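Local atomic coordinates of toll-like receptor 13 (Mus musculus, PDB entry 4Z0C), a protein that recognises bacterial 23S ribosomal RNA and signals through MYD88 and TRAF6 to activate NF-kappa-B and the inflammatory response. Residues A[185-191]-A[207-213]; A[191-197]-A[217-222]. One frame throughout, in Å; residues are numbered along the deposited sequence.

Interaction 1: A[185-191]-A[207-213]. With NAG (2-acetamido-2-deoxy-beta-D-glucopyranose), chain F.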
ATOM      1  N   SER A 185     -39.365  16.705 -11.991  1.00 27.93           N
ATOM      2  CA  SER A 185     -38.197  16.590 -12.834  1.00 31.21           C
ATOM      3  C   SER A 185     -38.427  15.787 -14.104  1.00 33.83           C
ATOM      4  O   SER A 185     -38.912  14.661 -14.047  1.00 41.44           O
ATOM      5  CB  SER A 185     -37.027  15.992 -12.042  1.00 30.09           C
ATOM      6  OG  SER A 185     -35.917  15.796 -12.898  1.00 33.40           O
ATOM      7  N   PHE A 186     -38.065  16.374 -15.245  1.00 27.24           N
ATOM      8  CA  PHE A 186     -38.052  15.666 -16.532  1.00 33.89           C
ATOM      9  C   PHE A 186     -36.622  15.451 -17.053  1.00 39.27           C
ATOM     10  O   PHE A 186     -36.415  15.266 -18.256  1.00 40.90           O
ATOM     11  CB  PHE A 186     -38.832  16.451 -17.594  1.00 36.28           C
ATOM     12  CG  PHE A 186     -40.287  16.577 -17.303  1.00 36.93           C
ATOM     13  CD1 PHE A 186     -41.168  15.551 -17.636  1.00 41.29           C
ATOM     14  CD2 PHE A 186     -40.781  17.715 -16.689  1.00 33.53           C
ATOM     15  CE1 PHE A 186     -42.523  15.656 -17.356  1.00 32.84           C
ATOM     16  CE2 PHE A 186     -42.131  17.825 -16.402  1.00 36.79           C
ATOM     17  CZ  PHE A 186     -43.000  16.791 -16.736  1.00 34.20           C
ATOM     18  N   GLU A 187     -35.639  15.506 -16.162  1.00 35.05           N
ATOM     19  CA  GLU A 187     -34.244  15.384 -16.569  1.00 39.53           C
ATOM     20  C   GLU A 187     -34.003  14.118 -17.392  1.00 35.11           C
ATOM     21  O   GLU A 187     -34.461  13.038 -17.042  1.00 37.53           O
ATOM     22  CB  GLU A 187     -33.324  15.391 -15.341  1.00 42.37           C
ATOM     23  CG  GLU A 187     -31.865  15.136 -15.658  1.00 42.05           C
ATOM     24  CD  GLU A 187     -31.029  14.865 -14.417  1.00 48.44           C
ATOM     25  OE1 GLU A 187     -31.379  15.404 -13.342  1.00 51.94           O
ATOM     26  OE2 GLU A 187     -30.012  14.132 -14.521  1.00 44.40           O
ATOM     27  N   GLY A 188     -33.296  14.261 -18.502  1.00 31.58           N
ATOM     28  CA  GLY A 188     -32.850  13.110 -19.261  1.00 30.89           C
ATOM     29  C   GLY A 188     -33.965  12.409 -20.002  1.00 36.27           C
ATOM     30  O   GLY A 188     -33.911  11.209 -20.244  1.00 49.67           O
ATOM     31  N   ASN A 189     -34.970  13.172 -20.390  1.00 40.87           N
ATOM     32  CA  ASN A 189     -35.993  12.656 -21.280  1.00 44.82           C
ATOM     33  C   ASN A 189     -35.741  13.156 -22.695  1.00 43.74           C
ATOM     34  O   ASN A 189     -34.615  13.520 -23.049  1.00 39.55           O
ATOM     35  CB  ASN A 189     -37.372  13.084 -20.806  1.00 41.37           C
ATOM     36  CG  ASN A 189     -37.878  12.232 -19.686  1.00 42.22           C
ATOM     37  OD1 ASN A 189     -38.609  11.278 -19.914  1.00 49.17           O
ATOM     38  ND2 ASN A 189     -37.499  12.570 -18.460  1.00 39.23           N
ATOM     39  N   LYS A 190     -36.789  13.199 -23.500  1.00 46.72           N
ATOM     40  CA  LYS A 190     -36.637  13.664 -24.870  1.00 54.14           C
ATOM     41  C   LYS A 190     -37.734  14.657 -25.250  1.00 53.03           C
ATOM     42  O   LYS A 190     -38.332  14.567 -26.320  1.00 58.44           O
ATOM     43  CB  LYS A 190     -36.542  12.482 -25.843  1.00 52.78           C
ATOM     44  CG  LYS A 190     -37.011  11.173 -25.263  1.00 54.71           C
ATOM     45  CD  LYS A 190     -36.114  10.039 -25.687  1.00 54.38           C
ATOM     46  CE  LYS A 190     -36.245   9.794 -27.172  1.00 57.96           C
ATOM     47  NZ  LYS A 190     -37.562   9.192 -27.538  1.00 52.77           N
ATOM     48  N   LEU A 191     -37.986  15.593 -24.335  1.00 51.27           N
ATOM     49  CA  LEU A 191     -39.017  16.617 -24.488  1.00 45.31           C
ATOM     50  C   LEU A 191     -38.853  17.476 -25.727  1.00 43.17           C
ATOM     51  O   LEU A 191     -37.770  18.004 -25.974  1.00 41.31           O
ATOM     52  CB  LEU A 191     -39.025  17.548 -23.279  1.00 39.51           C
ATOM     53  CG  LEU A 191     -39.605  16.984 -21.991  1.00 39.11           C
ATOM     54  CD1 LEU A 191     -39.433  17.997 -20.870  1.00 39.95           C
ATOM     55  CD2 LEU A 191     -41.063  16.645 -22.204  1.00 35.78           C
ATOM     56  N   LEU A 207     -38.435  22.942 -10.901  1.00 33.42           N
ATOM     57  CA  LEU A 207     -38.680  22.224 -12.142  1.00 32.72           C
ATOM     58  C   LEU A 207     -37.383  21.955 -12.852  1.00 34.81           C
ATOM     59  O   LEU A 207     -36.548  22.846 -12.991  1.00 36.27           O
ATOM     60  CB  LEU A 207     -39.577  23.034 -13.073  1.00 33.45           C
ATOM     61  CG  LEU A 207     -39.760  22.457 -14.483  1.00 35.77           C
ATOM     62  CD1 LEU A 207     -40.501  21.125 -14.471  1.00 22.59           C
ATOM     63  CD2 LEU A 207     -40.417  23.485 -15.447  1.00 29.69           C
ATOM     64  N   SER A 208     -37.212  20.731 -13.322  1.00 29.27           N
ATOM     65  CA  SER A 208     -36.065  20.434 -14.161  1.00 34.40           C
ATOM     66  C   SER A 208     -36.481  19.866 -15.499  1.00 27.59           C
ATOM     67  O   SER A 208     -37.323  18.975 -15.560  1.00 32.02           O
ATOM     68  CB  SER A 208     -35.085  19.466 -13.464  1.00 27.63           C
ATOM     69  OG  SER A 208     -34.044  19.154 -14.368  1.00 29.05           O
ATOM     70  N   ALA A 209     -35.906  20.393 -16.569  1.00 28.79           N
ATOM     71  CA  ALA A 209     -36.112  19.811 -17.888  1.00 36.33           C
ATOM     72  C   ALA A 209     -34.750  19.603 -18.519  1.00 39.42           C
ATOM     73  O   ALA A 209     -34.619  19.556 -19.736  1.00 41.58           O
ATOM     74  CB  ALA A 209     -36.991  20.720 -18.763  1.00 36.28           C
ATOM     75  N   SER A 210     -33.741  19.438 -17.669  1.00 44.91           N
ATOM     76  CA  SER A 210     -32.357  19.298 -18.101  1.00 39.97           C
ATOM     77  C   SER A 210     -32.090  18.059 -18.971  1.00 34.84           C
ATOM     78  O   SER A 210     -32.790  17.059 -18.868  1.00 31.65           O
ATOM     79  CB  SER A 210     -31.437  19.304 -16.879  1.00 43.46           C
ATOM     80  OG  SER A 210     -30.926  18.013 -16.643  1.00 55.61           O
ATOM     81  N   ARG A 211     -31.095  18.165 -19.853  1.00 36.81           N
ATOM     82  CA  ARG A 211     -30.635  17.065 -20.711  1.00 36.75           C
ATOM     83  C   ARG A 211     -31.740  16.415 -21.541  1.00 39.92           C
ATOM     84  O   ARG A 211     -31.902  15.196 -21.504  1.00 39.69           O
ATOM     85  CB  ARG A 211     -29.929  15.988 -19.870  1.00 44.41           C
ATOM     86  CG  ARG A 211     -28.883  16.527 -18.886  1.00 46.48           C
ATOM     87  CD  ARG A 211     -28.575  15.497 -17.801  1.00 44.40           C
ATOM     88  NE  ARG A 211     -27.646  14.512 -18.324  1.00 57.67           N
ATOM     89  CZ  ARG A 211     -27.986  13.294 -18.733  1.00 62.62           C
ATOM     90  NH1 ARG A 211     -29.251  12.886 -18.667  1.00 47.85           N
ATOM     91  NH2 ARG A 211     -27.049  12.481 -19.209  1.00 70.12           N
ATOM     92  N   ASN A 212     -32.458  17.204 -22.333  1.00 46.84           N
ATOM     93  CA  ASN A 212     -33.609  16.674 -23.072  1.00 56.02           C
ATOM     94  C   ASN A 212     -33.501  16.469 -24.584  1.00 65.89           C
ATOM     95  O   ASN A 212     -34.514  16.483 -25.277  1.00 71.53           O
ATOM     96  CB  ASN A 212     -34.893  17.457 -22.747  1.00 53.10           C
ATOM     97  CG  ASN A 212     -35.659  16.866 -21.574  1.00 51.52           C
ATOM     98  OD1 ASN A 212     -36.499  15.980 -21.747  1.00 50.21           O
ATOM     99  ND2 ASN A 212     -35.389  17.370 -20.380  1.00 49.39           N
ATOM    100  N   GLY A 213     -32.302  16.271 -25.109  1.00 72.15           N
ATOM    101  CA  GLY A 213     -32.205  15.855 -26.497  1.00 81.52           C
ATOM    102  C   GLY A 213     -31.671  16.856 -27.501  1.00 88.33           C
ATOM    103  O   GLY A 213     -31.201  17.938 -27.140  1.00 87.94           O
TER
HETATM  104  C1  NAG F   1     -29.619  20.797 -12.898  1.00 36.10           C
HETATM  105  C2  NAG F   1     -28.843  20.994 -11.603  1.00 30.01           C
HETATM  106  C3  NAG F   1     -27.468  20.325 -11.655  1.00 29.17           C
HETATM  107  C4  NAG F   1     -27.612  18.896 -12.149  1.00 36.47           C
HETATM  108  C5  NAG F   1     -28.261  18.995 -13.525  1.00 41.21           C
HETATM  109  C6  NAG F   1     -28.281  17.694 -14.306  1.00 45.67           C
HETATM  110  C7  NAG F   1     -29.124  22.904 -10.216  1.00 30.47           C
HETATM  111  C8  NAG F   1     -28.865  24.354  -9.931  1.00 19.83           C
HETATM  112  N2  NAG F   1     -28.698  22.415 -11.370  1.00 30.96           N
HETATM  113  O3  NAG F   1     -26.844  20.364 -10.396  1.00 24.55           O
HETATM  114  O4  NAG F   1     -26.360  18.256 -12.165  1.00 43.41           O
HETATM  115  O5  NAG F   1     -29.575  19.437 -13.289  1.00 38.76           O
HETATM  116  O6  NAG F   1     -28.584  16.670 -13.389  1.00 56.93           O
HETATM  117  O7  NAG F   1     -29.699  22.180  -9.409  1.00 31.99           O
HETATM  118  O   HOH W   1     -31.989  18.214 -12.937  1.00 31.55           O
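N212 and the loop 186-191 meet as one rung of the asparagine ladder that runs along this leucine-rich-repeat solenoid, here joining LRR 7 to LRR 8 in the extracellular part of the receptor. The amide of N212 works with both ends. Its OD1 accepts the backbone N-H of L191 (N to OD1 3.0 Å, nearly straight at 168°), while its ND2 donates to F186 O at 3.2 Å. F186 O is also reached by N189 ND2, at 2.9 Å, and the two amide nitrogens come in one from each face of the carbonyl plane, both well out of it and neither on a lone pair. N189 is the matching asparagine one repeat earlier: its OD1 takes the N-H of I168 and its ND2 also donates to L163 O, so the ladder carries on backwards. In the main chain, F186 N to S208 O continues the parallel pairing of S185 with S208, and G188 N to S210 O follows in the loop. At S185 the OG accepts E187 N, closing an ST turn. Toward the interior, F186 meets L207 by its ring edge, and the CD1 of L191 lies against the CB of A209.

On the concave side charged and hydroxyl side chains meet a glycan. With CG anti to the nitrogen (chi1 174°) and the chain extended beyond it, E187 runs past S210, CG to OG 3.2 Å, and puts its carboxylate beside the sugar, OE1 lying 3.1 Å from NAG O6. The R211 guanidinium is near, but no N-H points at E187 OE2. One water joins protein to glycan: it donates to E187 OE1 at 2.9 Å and to NAG O5, and accepts from S208 OG at 2.7 Å.

Interaction 2: A[191-197]-A[217-222]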
ATOM      1  N   LEU A 191     -37.986  15.593 -24.335  1.00 51.27           N
ATOM      2  CA  LEU A 191     -39.017  16.617 -24.488  1.00 45.31           C
ATOM      3  C   LEU A 191     -38.853  17.476 -25.727  1.00 43.17           C
ATOM      4  O   LEU A 191     -37.770  18.004 -25.974  1.00 41.31           O
ATOM      5  CB  LEU A 191     -39.025  17.548 -23.279  1.00 39.51           C
ATOM      6  CG  LEU A 191     -39.605  16.984 -21.991  1.00 39.11           C
ATOM      7  CD1 LEU A 191     -39.433  17.997 -20.870  1.00 39.95           C
ATOM      8  CD2 LEU A 191     -41.063  16.645 -22.204  1.00 35.78           C
ATOM      9  N   ARG A 192     -39.945  17.647 -26.470  1.00 49.63           N
ATOM     10  CA  ARG A 192     -39.965  18.534 -27.630  1.00 53.26           C
ATOM     11  C   ARG A 192     -40.641  19.836 -27.250  1.00 49.31           C
ATOM     12  O   ARG A 192     -40.574  20.805 -27.990  1.00 45.95           O
ATOM     13  CB  ARG A 192     -40.720  17.901 -28.799  1.00 54.79           C
ATOM     14  CG  ARG A 192     -40.107  16.628 -29.342  1.00 62.22           C
ATOM     15  CD  ARG A 192     -39.249  16.870 -30.572  1.00 72.48           C
ATOM     16  NE  ARG A 192     -38.652  15.623 -31.045  1.00 82.45           N
ATOM     17  CZ  ARG A 192     -39.251  14.769 -31.872  1.00 84.88           C
ATOM     18  NH1 ARG A 192     -38.633  13.658 -32.245  1.00 82.83           N
ATOM     19  NH2 ARG A 192     -40.475  15.022 -32.317  1.00 87.70           N
ATOM     20  N   GLU A 193     -41.274  19.864 -26.081  1.00 50.93           N
ATOM     21  CA  GLU A 193     -42.031  21.046 -25.673  1.00 53.84           C
ATOM     22  C   GLU A 193     -41.914  21.313 -24.175  1.00 53.16           C
ATOM     23  O   GLU A 193     -41.672  20.405 -23.383  1.00 59.21           O
ATOM     24  CB  GLU A 193     -43.514  20.866 -26.031  1.00 58.36           C
ATOM     25  CG  GLU A 193     -44.325  20.236 -24.895  1.00 68.66           C
ATOM     26  CD  GLU A 193     -45.654  19.643 -25.332  1.00 77.83           C
ATOM     27  OE1 GLU A 193     -45.646  18.610 -26.038  1.00 80.22           O
ATOM     28  OE2 GLU A 193     -46.708  20.195 -24.945  1.00 80.73           O
ATOM     29  N   LEU A 194     -42.100  22.568 -23.793  1.00 47.71           N
ATOM     30  CA  LEU A 194     -42.185  22.946 -22.390  1.00 48.70           C
ATOM     31  C   LEU A 194     -43.452  23.772 -22.151  1.00 49.80           C
ATOM     32  O   LEU A 194     -43.433  24.767 -21.430  1.00 52.52           O
ATOM     33  CB  LEU A 194     -40.936  23.727 -21.953  1.00 44.52           C
ATOM     34  CG  LEU A 194     -39.714  22.876 -21.586  1.00 44.43           C
ATOM     35  CD1 LEU A 194     -38.499  23.732 -21.282  1.00 45.87           C
ATOM     36  CD2 LEU A 194     -40.030  21.976 -20.408  1.00 40.71           C
ATOM     37  N   ASN A 195     -44.550  23.343 -22.763  1.00 47.66           N
ATOM     38  CA  ASN A 195     -45.825  24.050 -22.674  1.00 43.51           C
ATOM     39  C   ASN A 195     -46.695  23.489 -21.544  1.00 43.08           C
ATOM     40  O   ASN A 195     -47.323  22.439 -21.699  1.00 46.21           O
ATOM     41  CB  ASN A 195     -46.550  23.942 -24.028  1.00 47.55           C
ATOM     42  CG  ASN A 195     -47.899  24.641 -24.043  1.00 51.81           C
ATOM     43  OD1 ASN A 195     -48.295  25.292 -23.069  1.00 51.44           O
ATOM     44  ND2 ASN A 195     -48.624  24.490 -25.151  1.00 54.71           N
ATOM     45  N   PHE A 196     -46.756  24.190 -20.416  1.00 39.53           N
ATOM     46  CA  PHE A 196     -47.519  23.681 -19.271  1.00 43.43           C
ATOM     47  C   PHE A 196     -48.925  24.294 -19.093  1.00 49.40           C
ATOM     48  O   PHE A 196     -49.439  24.318 -17.984  1.00 48.30           O
ATOM     49  CB  PHE A 196     -46.724  23.856 -17.962  1.00 44.66           C
ATOM     50  CG  PHE A 196     -45.603  22.869 -17.783  1.00 43.95           C
ATOM     51  CD1 PHE A 196     -44.386  23.053 -18.415  1.00 45.83           C
ATOM     52  CD2 PHE A 196     -45.760  21.763 -16.967  1.00 54.58           C
ATOM     53  CE1 PHE A 196     -43.344  22.153 -18.240  1.00 43.01           C
ATOM     54  CE2 PHE A 196     -44.720  20.850 -16.796  1.00 53.12           C
ATOM     55  CZ  PHE A 196     -43.511  21.053 -17.442  1.00 42.46           C
ATOM     56  N   SER A 197     -49.535  24.785 -20.170  1.00 57.73           N
ATOM     57  CA  SER A 197     -50.892  25.368 -20.124  1.00 52.58           C
ATOM     58  C   SER A 197     -51.927  24.521 -19.386  1.00 51.42           C
ATOM     59  O   SER A 197     -52.495  24.949 -18.382  1.00 58.80           O
ATOM     60  CB  SER A 197     -51.401  25.612 -21.546  1.00 51.11           C
ATOM     61  OG  SER A 197     -50.708  26.689 -22.150  1.00 55.49           O
ATOM     62  N   ILE A 217     -36.181  23.367 -28.338  1.00 66.81           N
ATOM     63  CA  ILE A 217     -37.495  23.629 -27.771  1.00 59.29           C
ATOM     64  C   ILE A 217     -37.846  25.101 -27.890  1.00 59.16           C
ATOM     65  O   ILE A 217     -37.134  25.957 -27.360  1.00 55.85           O
ATOM     66  CB  ILE A 217     -37.548  23.243 -26.277  1.00 47.81           C
ATOM     67  CG1 ILE A 217     -37.381  21.731 -26.105  1.00 47.18           C
ATOM     68  CG2 ILE A 217     -38.857  23.693 -25.674  1.00 45.70           C
ATOM     69  CD1 ILE A 217     -37.306  21.268 -24.643  1.00 40.99           C
ATOM     70  N   GLN A 218     -38.950  25.378 -28.583  1.00 66.70           N
ATOM     71  CA  GLN A 218     -39.439  26.738 -28.826  1.00 67.87           C
ATOM     72  C   GLN A 218     -40.766  26.986 -28.124  1.00 67.52           C
ATOM     73  O   GLN A 218     -41.091  28.107 -27.732  1.00 72.82           O
ATOM     74  CB  GLN A 218     -39.652  26.945 -30.321  1.00 61.28           C
ATOM     75  CG  GLN A 218     -38.434  27.361 -31.085  1.00 68.32           C
ATOM     76  CD  GLN A 218     -38.601  27.142 -32.576  1.00 77.14           C
ATOM     77  OE1 GLN A 218     -38.533  26.008 -33.058  1.00 78.47           O
ATOM     78  NE2 GLN A 218     -38.861  28.224 -33.311  1.00 72.91           N
ATOM     79  N   ASN A 219     -41.533  25.914 -27.998  1.00 60.72           N
ATOM     80  CA  ASN A 219     -42.866  25.940 -27.423  1.00 53.83           C
ATOM     81  C   ASN A 219     -42.809  25.953 -25.894  1.00 57.86           C
ATOM     82  O   ASN A 219     -42.854  24.900 -25.264  1.00 60.21           O
ATOM     83  CB  ASN A 219     -43.597  24.689 -27.901  1.00 57.43           C
ATOM     84  CG  ASN A 219     -45.034  24.942 -28.254  1.00 66.68           C
ATOM     85  OD1 ASN A 219     -45.641  25.918 -27.809  1.00 72.65           O
ATOM     86  ND2 ASN A 219     -45.598  24.055 -29.063  1.00 69.85           N
ATOM     87  N   VAL A 220     -42.723  27.134 -25.290  1.00 52.00           N
ATOM     88  CA  VAL A 220     -42.527  27.227 -23.845  1.00 43.25           C
ATOM     89  C   VAL A 220     -43.607  28.059 -23.176  1.00 43.89           C
ATOM     90  O   VAL A 220     -43.873  29.185 -23.587  1.00 52.97           O
ATOM     91  CB  VAL A 220     -41.185  27.891 -23.506  1.00 56.56           C
ATOM     92  CG1 VAL A 220     -40.980  27.899 -21.999  1.00 59.79           C
ATOM     93  CG2 VAL A 220     -40.034  27.177 -24.202  1.00 60.41           C
ATOM     94  N   TYR A 221     -44.232  27.521 -22.137  1.00 42.98           N
ATOM     95  CA  TYR A 221     -45.257  28.272 -21.434  1.00 45.16           C
ATOM     96  C   TYR A 221     -45.284  27.920 -19.961  1.00 43.97           C
ATOM     97  O   TYR A 221     -45.679  26.810 -19.589  1.00 35.21           O
ATOM     98  CB  TYR A 221     -46.638  28.012 -22.048  1.00 46.77           C
ATOM     99  CG  TYR A 221     -47.731  28.898 -21.482  1.00 52.41           C
ATOM    100  CD1 TYR A 221     -47.955  30.174 -22.000  1.00 51.31           C
ATOM    101  CD2 TYR A 221     -48.542  28.460 -20.435  1.00 56.88           C
ATOM    102  CE1 TYR A 221     -48.952  30.993 -21.489  1.00 49.32           C
ATOM    103  CE2 TYR A 221     -49.549  29.273 -19.919  1.00 53.62           C
ATOM    104  CZ  TYR A 221     -49.748  30.539 -20.454  1.00 51.33           C
ATOM    105  OH  TYR A 221     -50.739  31.353 -19.947  1.00 50.21           O
ATOM    106  N   LEU A 222     -44.930  28.893 -19.125  1.00 49.57           N
ATOM    107  CA  LEU A 222     -44.715  28.634 -17.703  1.00 50.35           C
ATOM    108  C   LEU A 222     -45.543  29.523 -16.757  1.00 54.77           C
ATOM    109  O   LEU A 222     -45.325  29.490 -15.543  1.00 50.54           O
ATOM    110  CB  LEU A 222     -43.220  28.770 -17.369  1.00 47.00           C
ATOM    111  CG  LEU A 222     -42.191  27.934 -18.152  1.00 44.76           C
ATOM    112  CD1 LEU A 222     -40.787  28.291 -17.700  1.00 40.78           C
ATOM    113  CD2 LEU A 222     -42.433  26.430 -18.024  1.00 39.54           C
TER
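Y221 lies across N195 and S197 where two short parallel strands, 194-195 and 220-221, pair on the outer side of the leucine-rich-repeat solenoid, linking LRR 7 to LRR 8. The backbone knits them in parallel register: L194 N donates to N219 O at 2.9 Å, Y221 N to L194 O, and F196 N to Y221 O.

Followed outward, Y221 begins with CB against N195 OD1 at 3.3 Å. The first torsion sets CG opposite the backbone nitrogen (chi1 -173°), which lays the ring along the 195-197 turn. CG then sits near S197 OG, and CD2 comes closest to that hydroxyl, at 3.3 Å. CE2 follows at 3.6 Å from the same oxygen and also nears S197 CA, and CZ and OH extend on past S197. Beyond the two segments the ring meets the imidazole of H247.

The other face of the pairing is apolar. I217 CD1 touches L191 CB and L194 CG and rests on L191 O, while V220 CG1 packs on L194 CB and L222 CD2 meets the F196 ring obliquely. E193 turns its carboxylate elsewhere, to H173.

The turn beside Y221 is held by N195 OD1, which forms an Asx turn by accepting S197 N from above its carbonyl plane and takes S197 OG in that plane, on a lone pair, at 2.9 Å.

Both interactions tie LRR 7 to LRR 8, at successive points of the same coil: the shared L191 ends the ladder loop of interaction 1 and starts the outer run of interaction 2. Between them lies a common apolar interior, where F186 CE2 packs on F196 CZ and A209 CB on L194 CD2, both at 3.7 Å. Interaction 1 buries asparagine amides that satisfy backbone groups and opens on its concave side to a water and a glycan. Interaction 2, about 12 Å away between centres, relies on plain strand pairing, with L194, I217 and V220 packing together on the apolar face and Y221 partly exposed. Neither touches the RNA, whose nearest atoms are about 12 and 20 Å away.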